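Local coordinates for protein CMP-sialic acid transporter 1 (Zea mays, PDB 6I1R) that probably carries CMP-sialic acid from the cytoplasm into the Golgi, and is captured here with CMP bound in an outward-facing conformation, at residues Y34-F39 and Q226-G231; L43-V48 and T246-S251; W209-D214 and G222-R227. The protein carries 5 engineered substitutions. All blocks are in the same frame, centred on the assembly; numbering follows the deposited sequence.

Contact 1 (Y34-F39 and Q226-G231); sequences YATIPF and QRLFNG. With C5P (cytidine-5'-monophosphate), chain D.
Thr36 faces Leu228 across the closest backbone approach of the contact, 6.3 Å from Thr36 CA to Leu228 CA. Its methyl CG2 lies 4.1 Å from Leu228 CD1, the two side chains meeting at a slant. The hydroxyl bonds outside the two segments: with chi1 at 45°, OG1 sits between the backbone N and the carbonyl carbon of its own residue and hydrogen-bonds with Asp33 O and Tyr232 OH. Leu228 O is 4.0 Å from Thr36 OG1 and makes no hydrogen bond with it. Ile37 turns away to helix 234-256, where it packs on Val239 and Val240. Pro38 looks into the nucleotide pocket instead: its CB rests 3.7 Å from C5 of the cytosine of CMP. One residue further, the helix brings Phe39 back toward 226-231. CG of Phe39 lies anti to the backbone N (chi1 174°), and the ring carbon CD2 comes to 3.9 Å from Leu228 CD1, which approaches the ring obliquely; the ring also meets Trp224 edge-to-face. Leu228 itself stands in a type I turn running from Arg227 to Asn230, closed by Asn230 N to Arg227 O at 2.9 Å. One of its two methyls, CD1, thus serves both Thr36 and Phe39. No hydrogen bond or charge joins the two segments, and they bury just 164 Å² together. The link is therefore purely apolar, resting on one leucine branch, while the polar group of Thr36 is satisfied by neighbours and Pro38 contributes an apolar surface to the base of CMP.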
loop_
_atom_site.group_PDB
_atom_site.type_symbol
_atom_site.label_atom_id
_atom_site.label_comp_id
_atom_site.label_asym_id
_atom_site.label_seq_id
_atom_site.Cartn_x
_atom_site.Cartn_y
_atom_site.Cartn_z
ATOM N N TYR B 34 6.731 -5.147 0.070
ATOM C CA TYR B 34 6.974 -5.539 1.460
ATOM C C TYR B 34 6.674 -7.037 1.628
ATOM O O TYR B 34 6.609 -7.540 2.749
ATOM C CB TYR B 34 6.143 -4.661 2.404
ATOM C CG TYR B 34 6.620 -4.569 3.835
ATOM C CD1 TYR B 34 7.775 -5.201 4.272
ATOM C CD2 TYR B 34 5.923 -3.802 4.758
ATOM C CE1 TYR B 34 8.207 -5.102 5.586
ATOM C CE2 TYR B 34 6.343 -3.688 6.073
ATOM C CZ TYR B 34 7.490 -4.341 6.491
ATOM O OH TYR B 34 7.913 -4.237 7.785
ATOM N N ALA B 35 6.475 -7.743 0.518
ATOM C CA ALA B 35 6.365 -9.199 0.520
ATOM C C ALA B 35 7.765 -9.827 0.495
ATOM O O ALA B 35 7.972 -10.904 1.052
ATOM C CB ALA B 35 5.542 -9.653 -0.661
ATOM N N THR B 36 8.714 -9.139 -0.140
ATOM C CA THR B 36 10.051 -9.680 -0.401
ATOM C C THR B 36 11.033 -9.322 0.723
ATOM O O THR B 36 12.086 -9.952 0.828
ATOM C CB THR B 36 10.594 -9.171 -1.744
ATOM O OG1 THR B 36 10.340 -7.767 -1.820
ATOM C CG2 THR B 36 9.971 -9.865 -2.936
ATOM N N ILE B 37 10.719 -8.320 1.544
ATOM C CA ILE B 37 11.670 -7.840 2.562
ATOM C C ILE B 37 11.936 -8.939 3.600
ATOM O O ILE B 37 13.094 -9.179 3.936
ATOM C CB ILE B 37 11.191 -6.522 3.207
ATOM C CG1 ILE B 37 11.553 -5.327 2.323
ATOM C CG2 ILE B 37 11.736 -6.365 4.623
ATOM C CD1 ILE B 37 11.071 -4.002 2.845
ATOM N N PRO B 38 10.881 -9.603 4.116
ATOM C CA PRO B 38 11.083 -10.667 5.111
ATOM C C PRO B 38 12.010 -11.784 4.606
ATOM O O PRO B 38 12.726 -12.389 5.403
ATOM C CB PRO B 38 9.685 -11.235 5.390
ATOM C CG PRO B 38 8.771 -10.095 5.049
ATOM C CD PRO B 38 9.444 -9.440 3.863
ATOM N N PHE B 39 11.983 -12.041 3.299
ATOM C CA PHE B 39 12.866 -13.026 2.672
ATOM C C PHE B 39 14.320 -12.543 2.758
ATOM O O PHE B 39 15.189 -13.268 3.241
ATOM C CB PHE B 39 12.429 -13.280 1.226
ATOM C CG PHE B 39 13.343 -14.172 0.424
ATOM C CD1 PHE B 39 13.263 -15.553 0.527
ATOM C CD2 PHE B 39 14.273 -13.628 -0.449
ATOM C CE1 PHE B 39 14.101 -16.369 -0.218
ATOM C CE2 PHE B 39 15.109 -14.446 -1.195
ATOM C CZ PHE B 39 15.022 -15.814 -1.077
ATOM N N GLN B 226 12.645 -12.579 -10.204
ATOM C CA GLN B 226 12.884 -11.497 -11.167
ATOM C C GLN B 226 12.464 -10.157 -10.548
ATOM O O GLN B 226 13.174 -9.156 -10.653
ATOM C CB GLN B 226 12.113 -11.777 -12.458
ATOM C CG GLN B 226 12.480 -10.864 -13.619
ATOM C CD GLN B 226 11.633 -11.133 -14.837
ATOM O OE1 GLN B 226 10.404 -11.155 -14.774
ATOM N NE2 GLN B 226 12.287 -11.337 -15.969
ATOM N N ARG B 227 11.315 -10.167 -9.880
ATOM C CA ARG B 227 10.693 -8.972 -9.301
ATOM C C ARG B 227 11.427 -8.536 -8.023
ATOM O O ARG B 227 11.262 -7.401 -7.570
ATOM C CB ARG B 227 9.223 -9.292 -9.003
ATOM C CG ARG B 227 8.364 -8.100 -8.610
ATOM C CD ARG B 227 6.889 -8.463 -8.590
ATOM N NE ARG B 227 6.578 -9.529 -7.642
ATOM C CZ ARG B 227 6.465 -10.821 -7.949
ATOM N NH1 ARG B 227 6.150 -11.695 -7.008
ATOM N NH2 ARG B 227 6.668 -11.238 -9.187
ATOM N N LEU B 228 12.262 -9.423 -7.479
ATOM C CA LEU B 228 12.761 -9.348 -6.094
ATOM C C LEU B 228 13.351 -7.968 -5.765
ATOM O O LEU B 228 13.188 -7.495 -4.645
ATOM C CB LEU B 228 13.816 -10.439 -5.888
ATOM C CG LEU B 228 14.203 -10.718 -4.435
ATOM C CD1 LEU B 228 13.429 -11.908 -3.885
ATOM C CD2 LEU B 228 15.700 -10.956 -4.308
ATOM N N PHE B 229 14.041 -7.338 -6.715
ATOM C CA PHE B 229 14.803 -6.111 -6.432
ATOM C C PHE B 229 14.020 -4.856 -6.845
ATOM O O PHE B 229 14.503 -3.745 -6.630
ATOM C CB PHE B 229 16.163 -6.155 -7.138
ATOM C CG PHE B 229 17.308 -6.668 -6.299
ATOM C CD1 PHE B 229 17.164 -7.793 -5.501
ATOM C CD2 PHE B 229 18.543 -6.034 -6.327
ATOM C CE1 PHE B 229 18.223 -8.261 -4.736
ATOM C CE2 PHE B 229 19.601 -6.506 -5.564
ATOM C CZ PHE B 229 19.439 -7.618 -4.771
ATOM N N ASN B 230 12.824 -5.010 -7.413
ATOM C CA ASN B 230 12.107 -3.869 -8.004
ATOM C C ASN B 230 11.813 -2.811 -6.930
ATOM O O ASN B 230 11.447 -3.136 -5.799
ATOM C CB ASN B 230 10.811 -4.296 -8.703
ATOM C CG ASN B 230 11.033 -4.854 -10.094
ATOM O OD1 ASN B 230 11.996 -4.501 -10.770
ATOM N ND2 ASN B 230 10.134 -5.714 -10.539
ATOM N N GLY B 231 12.010 -1.546 -7.302
ATOM C CA GLY B 231 11.643 -0.401 -6.465
ATOM C C GLY B 231 12.562 -0.209 -5.268
ATOM O O GLY B 231 12.362 0.730 -4.493
HETATM O O3P C5P D . 11.498 -13.971 10.763
HETATM P P C5P D . 10.041 -14.248 10.485
HETATM O O1P C5P D . 9.186 -14.382 11.722
HETATM O O2P C5P D . 9.437 -13.387 9.401
HETATM O "O5'" C5P D . 10.041 -15.729 9.852
HETATM C "C5'" C5P D . 9.618 -15.943 8.507
HETATM C "C4'" C5P D . 8.417 -16.879 8.496
HETATM O "O4'" C5P D . 7.209 -16.115 8.542
HETATM C "C3'" C5P D . 8.388 -17.726 7.231
HETATM O "O3'" C5P D . 8.535 -19.111 7.572
HETATM C "C2'" C5P D . 7.060 -17.424 6.550
HETATM O "O2'" C5P D . 6.236 -18.588 6.400
HETATM C "C1'" C5P D . 6.353 -16.407 7.433
HETATM N N1 C5P D . 6.091 -15.185 6.668
HETATM C C2 C5P D . 5.127 -15.193 5.639
HETATM N N3 C5P D . 4.879 -14.071 4.930
HETATM C C4 C5P D . 5.554 -12.932 5.200
HETATM C C5 C5P D . 6.507 -12.910 6.211
HETATM C C6 C5P D . 6.763 -14.063 6.943
HETATM O O2 C5P D . 4.498 -16.243 5.383
HETATM N N4 C5P D . 5.301 -11.810 4.483
#

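Contact 2 (L43-V48 and T246-S251); sequences LFKLSV and TGLLVS
Leu248 carries the apolar part of this crossing, fitting against Lys45 and Val48 with different atoms. CD1 of Leu248 meets Val48 CG1 at 3.7 Å, while its CD2 lies 4.0 Å from Lys45 CG, the lysine's aliphatic stem running alongside the leucine but pointing the other way. The polar part belongs to the far end of Lys45. Its chain bends at chi2 and chi3 and lays NZ 3.6 Å from Gly247 CA. One water completes the bridge, accepting from Lys45 NZ at 2.8 Å and donating to Gly247 O at 3.1 Å. Glu42 forms a salt bridge with the same amine, and a phosphate oxygen of CMP makes a long, weak ion pair with it. A methionine in place of Lys45 would probably leave Glu42 without its cationic mate and the water without its donor. The helix segments cross at -58°, their axes 10.2 Å apart. This is the packing of two transmembrane helices beside a nucleotide pocket, with a glycine next to the lysine, whose amine lies near the phosphate of CMP.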
loop_
_atom_site.group_PDB
_atom_site.type_symbol
_atom_site.label_atom_id
_atom_site.label_comp_id
_atom_site.label_asym_id
_atom_site.label_seq_id
_atom_site.Cartn_x
_atom_site.Cartn_y
_atom_site.Cartn_z
ATOM N N LEU B 43 17.456 -13.924 4.952
ATOM C CA LEU B 43 18.704 -14.265 4.264
ATOM C C LEU B 43 19.879 -13.555 4.954
ATOM O O LEU B 43 20.944 -14.145 5.136
ATOM C CB LEU B 43 18.599 -13.868 2.786
ATOM C CG LEU B 43 19.311 -14.795 1.802
ATOM C CD1 LEU B 43 18.623 -16.151 1.736
ATOM C CD2 LEU B 43 19.378 -14.167 0.418
ATOM N N PHE B 44 19.662 -12.301 5.345
ATOM C CA PHE B 44 20.659 -11.510 6.077
ATOM C C PHE B 44 21.005 -12.194 7.407
ATOM O O PHE B 44 22.180 -12.308 7.751
ATOM C CB PHE B 44 20.143 -10.083 6.291
ATOM C CG PHE B 44 21.007 -9.200 7.158
ATOM C CD1 PHE B 44 22.042 -8.458 6.610
ATOM C CD2 PHE B 44 20.771 -9.094 8.521
ATOM C CE1 PHE B 44 22.829 -7.641 7.407
ATOM C CE2 PHE B 44 21.558 -8.277 9.317
ATOM C CZ PHE B 44 22.586 -7.551 8.759
ATOM N N LYS B 45 19.991 -12.645 8.145
ATOM C CA LYS B 45 20.197 -13.273 9.458
ATOM C C LYS B 45 20.867 -14.643 9.290
ATOM O O LYS B 45 21.764 -14.994 10.062
ATOM C CB LYS B 45 18.867 -13.416 10.204
ATOM C CG LYS B 45 18.282 -12.110 10.727
ATOM C CD LYS B 45 16.775 -11.998 10.584
ATOM C CE LYS B 45 16.003 -12.580 11.746
ATOM N NZ LYS B 45 14.607 -12.081 11.775
ATOM N N LEU B 46 20.419 -15.409 8.296
ATOM C CA LEU B 46 20.965 -16.743 8.035
ATOM C C LEU B 46 22.451 -16.643 7.670
ATOM O O LEU B 46 23.256 -17.457 8.124
ATOM C CB LEU B 46 20.172 -17.408 6.904
ATOM C CG LEU B 46 20.816 -18.651 6.289
ATOM C CD1 LEU B 46 20.967 -19.755 7.322
ATOM C CD2 LEU B 46 20.014 -19.141 5.094
ATOM N N SER B 47 22.801 -15.662 6.839
ATOM C CA SER B 47 24.163 -15.555 6.314
ATOM C C SER B 47 25.085 -14.859 7.328
ATOM O O SER B 47 26.291 -15.101 7.317
ATOM C CB SER B 47 24.181 -14.862 4.972
ATOM O OG SER B 47 24.025 -13.459 5.110
ATOM N N VAL B 48 24.533 -14.009 8.196
ATOM C CA VAL B 48 25.334 -13.358 9.246
ATOM C C VAL B 48 25.563 -14.353 10.394
ATOM O O VAL B 48 26.607 -14.315 11.049
ATOM C CB VAL B 48 24.682 -12.048 9.736
ATOM C CG1 VAL B 48 25.167 -11.628 11.117
ATOM C CG2 VAL B 48 24.893 -10.917 8.741
ATOM N N THR B 246 17.450 -6.448 14.359
ATOM C CA THR B 246 16.548 -6.637 15.500
ATOM C C THR B 246 16.250 -8.132 15.679
ATOM O O THR B 246 16.192 -8.619 16.806
ATOM C CB THR B 246 15.268 -5.802 15.349
ATOM O OG1 THR B 246 14.662 -6.109 14.093
ATOM C CG2 THR B 246 15.526 -4.313 15.438
ATOM N N GLY B 247 16.102 -8.852 14.569
ATOM C CA GLY B 247 15.820 -10.286 14.593
ATOM C C GLY B 247 16.939 -11.103 15.226
ATOM O O GLY B 247 16.673 -12.142 15.832
ATOM N N LEU B 248 18.187 -10.659 15.079
ATOM C CA LEU B 248 19.323 -11.338 15.722
ATOM C C LEU B 248 19.290 -11.071 17.232
ATOM O O LEU B 248 19.632 -11.948 18.033
ATOM C CB LEU B 248 20.643 -10.851 15.113
ATOM C CG LEU B 248 20.924 -11.291 13.675
ATOM C CD1 LEU B 248 22.199 -10.645 13.155
ATOM C CD2 LEU B 248 21.014 -12.807 13.570
ATOM N N LEU B 249 18.881 -9.862 17.607
ATOM C CA LEU B 249 18.777 -9.489 19.016
ATOM C C LEU B 249 17.653 -10.298 19.672
ATOM O O LEU B 249 17.795 -10.746 20.810
ATOM C CB LEU B 249 18.516 -7.984 19.134
ATOM C CG LEU B 249 19.591 -7.072 18.544
ATOM C CD1 LEU B 249 19.154 -5.617 18.608
ATOM C CD2 LEU B 249 20.925 -7.256 19.253
ATOM N N VAL B 250 16.552 -10.495 18.949
ATOM C CA VAL B 250 15.439 -11.291 19.465
ATOM C C VAL B 250 15.959 -12.697 19.793
ATOM O O VAL B 250 15.641 -13.238 20.851
ATOM C CB VAL B 250 14.251 -11.331 18.482
ATOM C CG1 VAL B 250 13.217 -12.378 18.876
ATOM C CG2 VAL B 250 13.594 -9.967 18.340
ATOM N N SER B 251 16.774 -13.263 18.903
ATOM C CA SER B 251 17.326 -14.603 19.109
ATOM C C SER B 251 18.232 -14.603 20.347
ATOM O O SER B 251 18.123 -15.484 21.200
ATOM C CB SER B 251 18.060 -15.095 17.885
ATOM O OG SER B 251 18.030 -16.514 17.813
HETATM O O HOH W 1 14.358 -13.386 14.211
#

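Contact 3 (W209-D214 and G222-R227); sequences WLIYGD and GPWWQR. With C5P (cytidine-5'-monophosphate), chain D.
Helix 191-216 and segment 222-227 come close at two places, with Leu210 CA 6.1 Å from Trp224 CA and Asp214 CA 6.3 Å from Pro223 CA. A short loop after helix 191-216 turns the chain back on the end of that helix, in a member of the drug/metabolite transporter (DMT) superfamily. Trp224 fills the joint. With chi1 at 69°, its indole swings toward helix 191-216 and is covered on both faces: Leu210 CB makes a CH-pi contact 4.2 Å from the centroid of the five-membered ring, and CB of the adjoining Trp225 lies over the opposite face. Ile211 CG1 adds an oblique contact 3.5 Å from Trp224 NE1. Next to Leu210 in the chain, but without touching segment 222-227, Trp209 turns one ring face to the CMP base, whose N3 sits over it and whose amino N4 is 3.5 Å from CZ3. Gly222 N hydrogen-bonds to Thr94 OG1 of the second subunit, linking the loop to that chain. The charged end of the contact is Asp214, whose OD1 forms a long salt bridge with Arg227 NH1. Its OD2 lies at the edge of the Trp224 ring near its plane and accepts from Trp224 N at 2.8 Å through its syn lone pair, with an N-H...O angle of 153°.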
loop_
_atom_site.group_PDB
_atom_site.type_symbol
_atom_site.label_atom_id
_atom_site.label_comp_id
_atom_site.label_asym_id
_atom_site.label_seq_id
_atom_site.Cartn_x
_atom_site.Cartn_y
_atom_site.Cartn_z
ATOM N N TRP B 209 6.497 -19.524 0.178
ATOM C CA TRP B 209 5.355 -18.608 0.176
ATOM C C TRP B 209 5.303 -17.859 -1.162
ATOM O O TRP B 209 4.272 -17.847 -1.836
ATOM C CB TRP B 209 5.440 -17.641 1.367
ATOM C CG TRP B 209 4.185 -16.860 1.614
ATOM C CD1 TRP B 209 2.961 -17.358 1.955
ATOM C CD2 TRP B 209 4.032 -15.430 1.556
ATOM N NE1 TRP B 209 2.056 -16.341 2.103
ATOM C CE2 TRP B 209 2.684 -15.147 1.865
ATOM C CE3 TRP B 209 4.895 -14.366 1.268
ATOM C CZ2 TRP B 209 2.185 -13.846 1.894
ATOM C CZ3 TRP B 209 4.400 -13.080 1.296
ATOM C CH2 TRP B 209 3.063 -12.826 1.605
ATOM N N LEU B 210 6.434 -17.269 -1.543
ATOM C CA LEU B 210 6.544 -16.499 -2.788
ATOM C C LEU B 210 6.318 -17.415 -3.999
ATOM O O LEU B 210 5.761 -16.977 -5.008
ATOM C CB LEU B 210 7.923 -15.834 -2.852
ATOM C CG LEU B 210 8.178 -14.737 -1.818
ATOM C CD1 LEU B 210 9.659 -14.397 -1.743
ATOM C CD2 LEU B 210 7.362 -13.492 -2.131
ATOM N N ILE B 211 6.754 -18.671 -3.906
ATOM C CA ILE B 211 6.505 -19.651 -4.968
ATOM C C ILE B 211 5.004 -19.970 -5.006
ATOM O O ILE B 211 4.437 -20.134 -6.088
ATOM C CB ILE B 211 7.367 -20.919 -4.781
ATOM C CG1 ILE B 211 8.857 -20.621 -4.977
ATOM C CG2 ILE B 211 6.898 -22.037 -5.704
ATOM C CD1 ILE B 211 9.780 -21.692 -4.441
ATOM N N TYR B 212 4.365 -20.060 -3.840
ATOM C CA TYR B 212 2.923 -20.301 -3.792
ATOM C C TYR B 212 2.189 -19.133 -4.459
ATOM O O TYR B 212 1.327 -19.343 -5.310
ATOM C CB TYR B 212 2.436 -20.508 -2.354
ATOM C CG TYR B 212 1.046 -21.083 -2.255
ATOM C CD1 TYR B 212 0.825 -22.442 -2.408
ATOM C CD2 TYR B 212 -0.054 -20.271 -2.026
ATOM C CE1 TYR B 212 -0.450 -22.982 -2.327
ATOM C CE2 TYR B 212 -1.334 -20.794 -1.943
ATOM C CZ TYR B 212 -1.534 -22.155 -2.094
ATOM O OH TYR B 212 -2.792 -22.677 -2.012
ATOM N N GLY B 213 2.556 -17.910 -4.082
ATOM C CA GLY B 213 1.961 -16.697 -4.653
ATOM C C GLY B 213 2.035 -16.674 -6.172
ATOM O O GLY B 213 1.085 -16.254 -6.836
ATOM N N ASP B 214 3.161 -17.125 -6.722
ATOM C CA ASP B 214 3.333 -17.212 -8.174
ATOM C C ASP B 214 2.451 -18.339 -8.727
ATOM O O ASP B 214 1.887 -18.203 -9.813
ATOM C CB ASP B 214 4.804 -17.411 -8.555
ATOM C CG ASP B 214 5.647 -16.145 -8.511
ATOM O OD1 ASP B 214 5.065 -15.042 -8.494
ATOM O OD2 ASP B 214 6.886 -16.274 -8.502
ATOM N N GLY B 222 4.835 -12.123 -13.633
ATOM C CA GLY B 222 6.233 -11.988 -13.239
ATOM C C GLY B 222 6.580 -12.875 -12.053
ATOM O O GLY B 222 5.830 -12.925 -11.075
ATOM N N PRO B 223 7.720 -13.587 -12.130
ATOM C CA PRO B 223 8.159 -14.456 -11.043
ATOM C C PRO B 223 8.853 -13.674 -9.917
ATOM O O PRO B 223 9.481 -12.642 -10.166
ATOM C CB PRO B 223 9.122 -15.441 -11.719
ATOM C CG PRO B 223 9.762 -14.618 -12.804
ATOM C CD PRO B 223 8.682 -13.650 -13.241
ATOM N N TRP B 224 8.742 -14.201 -8.699
ATOM C CA TRP B 224 9.186 -13.527 -7.471
ATOM C C TRP B 224 10.680 -13.172 -7.532
ATOM O O TRP B 224 11.081 -12.125 -7.025
ATOM C CB TRP B 224 8.878 -14.400 -6.246
ATOM C CG TRP B 224 9.701 -15.650 -6.167
ATOM C CD1 TRP B 224 9.399 -16.873 -6.694
ATOM C CD2 TRP B 224 10.982 -15.798 -5.526
ATOM N NE1 TRP B 224 10.398 -17.770 -6.425
ATOM C CE2 TRP B 224 11.382 -17.139 -5.711
ATOM C CE3 TRP B 224 11.825 -14.933 -4.820
ATOM C CZ2 TRP B 224 12.588 -17.630 -5.212
ATOM C CZ3 TRP B 224 13.017 -15.421 -4.327
ATOM C CH2 TRP B 224 13.391 -16.751 -4.522
ATOM N N TRP B 225 11.495 -14.041 -8.128
ATOM C CA TRP B 225 12.955 -13.848 -8.136
ATOM C C TRP B 225 13.343 -12.699 -9.078
ATOM O O TRP B 225 14.260 -11.932 -8.775
ATOM C CB TRP B 225 13.693 -15.151 -8.483
ATOM C CG TRP B 225 13.244 -15.836 -9.740
ATOM C CD1 TRP B 225 12.341 -16.854 -9.839
ATOM C CD2 TRP B 225 13.700 -15.576 -11.079
ATOM N NE1 TRP B 225 12.192 -17.235 -11.146
ATOM C CE2 TRP B 225 13.014 -16.469 -11.930
ATOM C CE3 TRP B 225 14.611 -14.674 -11.644
ATOM C CZ2 TRP B 225 13.213 -16.484 -13.310
ATOM C CZ3 TRP B 225 14.808 -14.689 -13.008
ATOM C CH2 TRP B 225 14.117 -15.584 -13.828
ATOM N N GLN B 226 12.645 -12.579 -10.204
ATOM C CA GLN B 226 12.884 -11.497 -11.167
ATOM C C GLN B 226 12.464 -10.157 -10.548
ATOM O O GLN B 226 13.174 -9.156 -10.653
ATOM C CB GLN B 226 12.113 -11.777 -12.458
ATOM C CG GLN B 226 12.480 -10.864 -13.619
ATOM C CD GLN B 226 11.633 -11.133 -14.837
ATOM O OE1 GLN B 226 10.404 -11.155 -14.774
ATOM N NE2 GLN B 226 12.287 -11.337 -15.969
ATOM N N ARG B 227 11.315 -10.167 -9.880
ATOM C CA ARG B 227 10.693 -8.972 -9.301
ATOM C C ARG B 227 11.427 -8.536 -8.023
ATOM O O ARG B 227 11.262 -7.401 -7.570
ATOM C CB ARG B 227 9.223 -9.292 -9.003
ATOM C CG ARG B 227 8.364 -8.100 -8.610
ATOM C CD ARG B 227 6.889 -8.463 -8.590
ATOM N NE ARG B 227 6.578 -9.529 -7.642
ATOM C CZ ARG B 227 6.465 -10.821 -7.949
ATOM N NH1 ARG B 227 6.150 -11.695 -7.008
ATOM N NH2 ARG B 227 6.668 -11.238 -9.187
HETATM O O3P C5P D . 11.498 -13.971 10.763
HETATM P P C5P D . 10.041 -14.248 10.485
HETATM O O1P C5P D . 9.186 -14.382 11.722
HETATM O O2P C5P D . 9.437 -13.387 9.401
HETATM O "O5'" C5P D . 10.041 -15.729 9.852
HETATM C "C5'" C5P D . 9.618 -15.943 8.507
HETATM C "C4'" C5P D . 8.417 -16.879 8.496
HETATM O "O4'" C5P D . 7.209 -16.115 8.542
HETATM C "C3'" C5P D . 8.388 -17.726 7.231
HETATM O "O3'" C5P D . 8.535 -19.111 7.572
HETATM C "C2'" C5P D . 7.060 -17.424 6.550
HETATM O "O2'" C5P D . 6.236 -18.588 6.400
HETATM C "C1'" C5P D . 6.353 -16.407 7.433
HETATM N N1 C5P D . 6.091 -15.185 6.668
HETATM C C2 C5P D . 5.127 -15.193 5.639
HETATM N N3 C5P D . 4.879 -14.071 4.930
HETATM C C4 C5P D . 5.554 -12.932 5.200
HETATM C C5 C5P D . 6.507 -12.910 6.211
HETATM C C6 C5P D . 6.763 -14.063 6.943
HETATM O O2 C5P D . 4.498 -16.243 5.383
HETATM N N4 C5P D . 5.301 -11.810 4.483
#

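In the fold
Contacts 1 and 3 lie about 9 Å apart, centre to centre, and share the short helix 224-227; contact 2 is farther along helix 37-59, about 18 Å from contact 1. The ring of Phe39 against Trp224 joins contacts 1 and 3 directly. All three hold a residue of the CMP pocket, but at different places: 34-39 and 209-214 bring apolar or aromatic surfaces to the base, whereas 43-48 brings a lysine near the phosphate. Contact 1 is buried and wholly apolar; contact 2, closest to the centre of the chain, mixes apolar packing with a water bridge. Contact 3, farthest out and partly on the surface, relies also on a carboxylate.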